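Local coordinates for SnoaL-like domain-containing protein (Burkholderia thailandensis E264, PDB 3H3H) that is of unknown function but has a SnoaL-like, NTF2-type fold, consistent with a small-molecule-binding pocket that might serve catalysis or ligand binding, at residues H76-A90 / Y93-F107. Sequence-based numbering, arbitrary orientation.
Sequences HFEWIATLAGVDSVA and YRGAKGRLALEVFHF
Tyr93 carries its ring between its own backbone N and carbonyl carbon (chi1 66°), while Phe77 sets CG opposite its carbonyl carbon; the two side chains therefore run side by side, pointing the same way. Tyr93 CE2 sits over the centre of the Phe77 ring, 3.7 Å from Phe77 CD2, with the planes oblique at 38°. Ala101 CB covers one face of Tyr93, and Tyr93 OH donates to Glu103 OE2 at 2.6 Å, tying the phenol to Glu103, whose side chain comes within about 3 Å of a bound unidentified ligand. Next to this pair, Glu78 and Arg94 form an antiparallel hydrogen-bonded pair, each N 2.9 Å from the other's O; a water bridges Glu78 OE1 and Arg94 NH1. At the far end, His106 ND1 donates to Asp87 OD1 (2.9 Å) on the syn side but tilted out of the carboxylate plane, with carboxylate and ring planes 80° apart. Ser88 CB lies over a face of the same imidazole, a CH-pi contact 4.0 Å from the centroid, so ring rotation is restrained from face and edge. Phe107 N binds Asp87 O (2.8 Å), and a second water joins Asp87 OD2 to Phe107 O. Val89 and Phe105 pair through both backbone bonds. These contacts join successive antiparallel hairpins of strands 78-84, 88-94 and 100-107, with a classic beta bulge at Ile80 and Ala81 opposite His92. From helix 7-22, Trp17 meets Tyr93 and Phe105 edge-to-face, Phe13 likewise Phe105 and Phe107, and Trp21 meets Phe77, whereas Ser88 OG bonds His119 of the second subunit and strand 113-121 flanks strand 100-107.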
# COMPACT_ATOMS: atom_id res chain seq x y z
N HIS B 76 19.60 2.91 6.37
CA HIS B 76 19.50 3.63 5.11
C HIS B 76 18.44 3.01 4.27
O HIS B 76 18.47 1.80 4.10
CB HIS B 76 20.83 3.52 4.39
CG HIS B 76 20.85 4.27 3.10
ND1 HIS B 76 20.98 5.64 3.05
CD2 HIS B 76 20.71 3.85 1.83
CE1 HIS B 76 20.91 6.04 1.79
NE2 HIS B 76 20.78 4.97 1.03
N PHE B 77 17.55 3.84 3.70
CA PHE B 77 16.48 3.37 2.83
C PHE B 77 16.77 3.88 1.43
O PHE B 77 17.17 5.01 1.28
CB PHE B 77 15.17 3.99 3.23
CG PHE B 77 14.66 3.55 4.58
CD1 PHE B 77 15.16 2.41 5.23
CD2 PHE B 77 13.63 4.21 5.15
CE1 PHE B 77 14.61 2.02 6.45
CE2 PHE B 77 13.07 3.84 6.38
CZ PHE B 77 13.55 2.74 7.01
N GLU B 78 16.57 3.03 0.42
CA GLU B 78 16.67 3.48 -0.98
C GLU B 78 15.30 3.62 -1.57
O GLU B 78 14.60 2.64 -1.73
CB GLU B 78 17.52 2.50 -1.86
CG GLU B 78 17.50 2.86 -3.33
CD GLU B 78 18.45 2.05 -4.16
OE1 GLU B 78 19.14 1.17 -3.62
OE2 GLU B 78 18.49 2.32 -5.36
N TRP B 79 14.98 4.83 -2.01
CA TRP B 79 13.69 5.10 -2.64
C TRP B 79 13.59 4.55 -4.04
O TRP B 79 14.40 4.90 -4.90
CB TRP B 79 13.46 6.58 -2.65
CG TRP B 79 12.18 7.06 -3.19
CD1 TRP B 79 11.01 6.40 -3.25
CD2 TRP B 79 11.93 8.37 -3.72
NE1 TRP B 79 10.04 7.17 -3.81
CE2 TRP B 79 10.58 8.40 -4.12
CE3 TRP B 79 12.70 9.52 -3.90
CZ2 TRP B 79 9.98 9.54 -4.64
CZ3 TRP B 79 12.11 10.66 -4.47
CH2 TRP B 79 10.77 10.66 -4.85
N ILE B 80 12.64 3.65 -4.26
CA ILE B 80 12.40 3.05 -5.58
C ILE B 80 11.27 3.74 -6.33
O ILE B 80 11.49 4.26 -7.42
CB ILE B 80 12.14 1.55 -5.50
CG1 ILE B 80 13.35 0.84 -4.87
CG2 ILE B 80 11.80 0.99 -6.88
CD1 ILE B 80 13.09 -0.62 -4.48
N ALA B 81 10.08 3.83 -5.74
CA ALA B 81 8.99 4.48 -6.45
C ALA B 81 7.96 5.00 -5.48
O ALA B 81 7.85 4.50 -4.37
CB ALA B 81 8.31 3.44 -7.38
N THR B 82 7.16 5.96 -5.92
CA THR B 82 6.05 6.41 -5.12
C THR B 82 4.80 6.36 -5.98
O THR B 82 4.83 6.79 -7.15
CB THR B 82 6.25 7.83 -4.64
OG1 THR B 82 7.18 7.82 -3.56
CG2 THR B 82 4.96 8.35 -4.06
N LEU B 83 3.72 5.89 -5.40
CA LEU B 83 2.46 5.77 -6.15
C LEU B 83 1.38 6.44 -5.32
O LEU B 83 1.41 6.37 -4.10
CB LEU B 83 2.12 4.34 -6.38
CG LEU B 83 3.26 3.60 -7.11
CD1 LEU B 83 4.16 2.87 -6.09
CD2 LEU B 83 2.67 2.63 -8.11
N ALA B 84 0.50 7.15 -5.99
CA ALA B 84 -0.53 7.93 -5.29
C ALA B 84 -1.89 7.28 -5.40
O ALA B 84 -2.30 6.87 -6.47
CB ALA B 84 -0.57 9.37 -5.88
N GLY B 85 -2.62 7.29 -4.29
CA GLY B 85 -3.99 6.83 -4.26
C GLY B 85 -4.97 7.95 -3.97
O GLY B 85 -4.81 9.07 -4.43
N VAL B 86 -6.06 7.65 -3.28
CA VAL B 86 -7.06 8.70 -3.02
C VAL B 86 -6.60 9.62 -1.91
O VAL B 86 -6.41 10.83 -2.08
CB VAL B 86 -8.42 8.03 -2.69
CG1 VAL B 86 -9.50 9.07 -2.23
CG2 VAL B 86 -8.87 7.25 -3.90
N ASP B 87 -6.37 9.01 -0.76
CA ASP B 87 -5.91 9.78 0.40
C ASP B 87 -4.61 9.20 0.90
O ASP B 87 -4.15 9.54 2.01
CB ASP B 87 -6.96 9.76 1.51
CG ASP B 87 -7.06 8.40 2.23
OD1 ASP B 87 -6.42 7.39 1.86
OD2 ASP B 87 -7.81 8.38 3.23
N SER B 88 -3.94 8.42 0.05
CA SER B 88 -2.74 7.73 0.47
C SER B 88 -1.62 7.83 -0.57
O SER B 88 -1.88 8.10 -1.79
CB SER B 88 -3.03 6.28 0.79
OG SER B 88 -3.64 5.58 -0.28
N VAL B 89 -0.41 7.65 -0.07
CA VAL B 89 0.80 7.57 -0.87
C VAL B 89 1.43 6.24 -0.51
O VAL B 89 1.45 5.85 0.65
CB VAL B 89 1.75 8.73 -0.56
CG1 VAL B 89 3.10 8.57 -1.19
CG2 VAL B 89 1.11 10.05 -1.08
N ALA B 90 1.98 5.55 -1.49
CA ALA B 90 2.70 4.31 -1.24
C ALA B 90 4.12 4.53 -1.62
O ALA B 90 4.39 4.96 -2.75
CB ALA B 90 2.15 3.16 -2.11
N TYR B 93 10.45 1.04 -1.35
CA TYR B 93 11.84 1.31 -1.06
C TYR B 93 12.53 0.07 -0.59
O TYR B 93 11.90 -0.97 -0.37
CB TYR B 93 11.94 2.40 0.01
CG TYR B 93 11.41 2.04 1.38
CD1 TYR B 93 10.09 2.20 1.71
CD2 TYR B 93 12.28 1.63 2.41
CE1 TYR B 93 9.66 1.94 2.98
CE2 TYR B 93 11.83 1.37 3.66
CZ TYR B 93 10.52 1.54 3.97
OH TYR B 93 10.08 1.28 5.26
N ARG B 94 13.85 0.12 -0.63
CA ARG B 94 14.66 -0.94 -0.10
C ARG B 94 15.12 -0.58 1.30
O ARG B 94 15.72 0.48 1.49
CB ARG B 94 15.84 -1.16 -1.03
CG ARG B 94 16.75 -2.29 -0.57
CD ARG B 94 17.73 -2.57 -1.71
NE ARG B 94 18.59 -3.70 -1.43
CZ ARG B 94 19.75 -3.63 -0.80
NH1 ARG B 94 20.23 -2.47 -0.37
NH2 ARG B 94 20.44 -4.74 -0.60
N GLY B 95 14.77 -1.46 2.24
CA GLY B 95 14.94 -1.25 3.68
C GLY B 95 16.38 -1.29 4.13
O GLY B 95 17.32 -1.56 3.36
N ALA B 96 16.52 -0.96 5.41
CA ALA B 96 17.83 -0.85 6.08
C ALA B 96 18.68 -2.12 5.91
O ALA B 96 19.90 -2.01 5.87
CB ALA B 96 17.65 -0.55 7.52
N LYS B 97 18.04 -3.29 5.81
CA LYS B 97 18.78 -4.56 5.69
C LYS B 97 18.55 -5.27 4.34
O LYS B 97 18.79 -6.47 4.20
CB LYS B 97 18.42 -5.47 6.86
CG LYS B 97 18.70 -4.80 8.24
CD LYS B 97 20.16 -4.50 8.37
CE LYS B 97 20.50 -4.00 9.76
NZ LYS B 97 21.97 -3.80 9.81
N GLY B 98 18.10 -4.51 3.35
CA GLY B 98 17.98 -5.05 2.02
C GLY B 98 16.61 -5.64 1.72
O GLY B 98 16.36 -6.13 0.64
N ARG B 99 15.72 -5.66 2.71
CA ARG B 99 14.39 -6.11 2.41
C ARG B 99 13.74 -5.12 1.48
O ARG B 99 14.01 -3.90 1.55
CB ARG B 99 13.49 -6.07 3.64
CG ARG B 99 13.82 -6.99 4.76
CD ARG B 99 12.86 -6.65 5.92
NE ARG B 99 13.09 -7.61 6.98
CZ ARG B 99 13.91 -7.48 8.03
NH1 ARG B 99 14.63 -6.38 8.27
NH2 ARG B 99 14.00 -8.50 8.87
N LEU B 100 12.86 -5.64 0.68
CA LEU B 100 12.01 -4.81 -0.15
C LEU B 100 10.84 -4.39 0.72
O LEU B 100 10.27 -5.18 1.46
CB LEU B 100 11.54 -5.57 -1.34
CG LEU B 100 11.12 -4.81 -2.58
CD1 LEU B 100 12.24 -3.88 -3.15
CD2 LEU B 100 10.60 -5.82 -3.63
N ALA B 101 10.47 -3.13 0.59
CA ALA B 101 9.44 -2.54 1.40
C ALA B 101 8.46 -1.74 0.59
O ALA B 101 8.76 -1.15 -0.44
CB ALA B 101 10.07 -1.59 2.46
N LEU B 102 7.27 -1.67 1.13
CA LEU B 102 6.18 -0.92 0.53
C LEU B 102 5.30 -0.44 1.68
O LEU B 102 4.61 -1.19 2.37
CB LEU B 102 5.37 -1.75 -0.44
CG LEU B 102 4.25 -1.08 -1.21
CD1 LEU B 102 3.13 -0.42 -0.40
CD2 LEU B 102 4.86 0.02 -2.14
N GLU B 103 5.38 0.88 1.94
CA GLU B 103 4.72 1.50 3.05
C GLU B 103 3.64 2.40 2.52
O GLU B 103 3.89 3.25 1.68
CB GLU B 103 5.76 2.25 3.91
CG GLU B 103 5.40 2.43 5.34
CD GLU B 103 6.61 2.30 6.25
OE1 GLU B 103 6.69 3.04 7.24
OE2 GLU B 103 7.56 1.54 5.95
N VAL B 104 2.43 2.23 3.05
CA VAL B 104 1.29 3.00 2.62
C VAL B 104 0.99 4.01 3.72
O VAL B 104 0.87 3.64 4.92
CB VAL B 104 0.09 2.11 2.43
CG1 VAL B 104 -1.09 2.96 2.01
CG2 VAL B 104 0.38 1.03 1.31
N PHE B 105 0.82 5.27 3.29
CA PHE B 105 0.57 6.35 4.21
C PHE B 105 -0.72 7.02 3.88
O PHE B 105 -0.92 7.54 2.76
CB PHE B 105 1.66 7.40 4.09
CG PHE B 105 3.06 6.86 4.27
CD1 PHE B 105 3.79 6.33 3.19
CD2 PHE B 105 3.69 6.92 5.50
CE1 PHE B 105 5.05 5.85 3.38
CE2 PHE B 105 4.99 6.43 5.68
CZ PHE B 105 5.67 5.90 4.63
N HIS B 106 -1.64 7.03 4.83
CA HIS B 106 -2.89 7.71 4.69
C HIS B 106 -2.81 9.05 5.37
O HIS B 106 -2.28 9.18 6.47
CB HIS B 106 -4.00 6.94 5.33
CG HIS B 106 -4.27 5.65 4.66
ND1 HIS B 106 -5.23 5.50 3.67
CD2 HIS B 106 -3.67 4.44 4.80
CE1 HIS B 106 -5.21 4.25 3.25
NE2 HIS B 106 -4.29 3.58 3.93
N PHE B 107 -3.34 10.06 4.69
CA PHE B 107 -3.21 11.44 5.19
C PHE B 107 -4.51 11.98 5.71
O PHE B 107 -5.57 11.63 5.20
CB PHE B 107 -2.70 12.37 4.11
CG PHE B 107 -1.30 12.09 3.74
CD1 PHE B 107 -1.00 11.03 2.86
CD2 PHE B 107 -0.27 12.75 4.38
CE1 PHE B 107 0.33 10.73 2.58
CE2 PHE B 107 1.05 12.43 4.11
CZ PHE B 107 1.32 11.43 3.23
O HOH W 1 20.92 0.38 6.35
O HOH W 2 18.63 0.46 1.29
O HOH W 3 19.59 0.17 -1.12
O HOH W 4 -6.98 9.32 5.48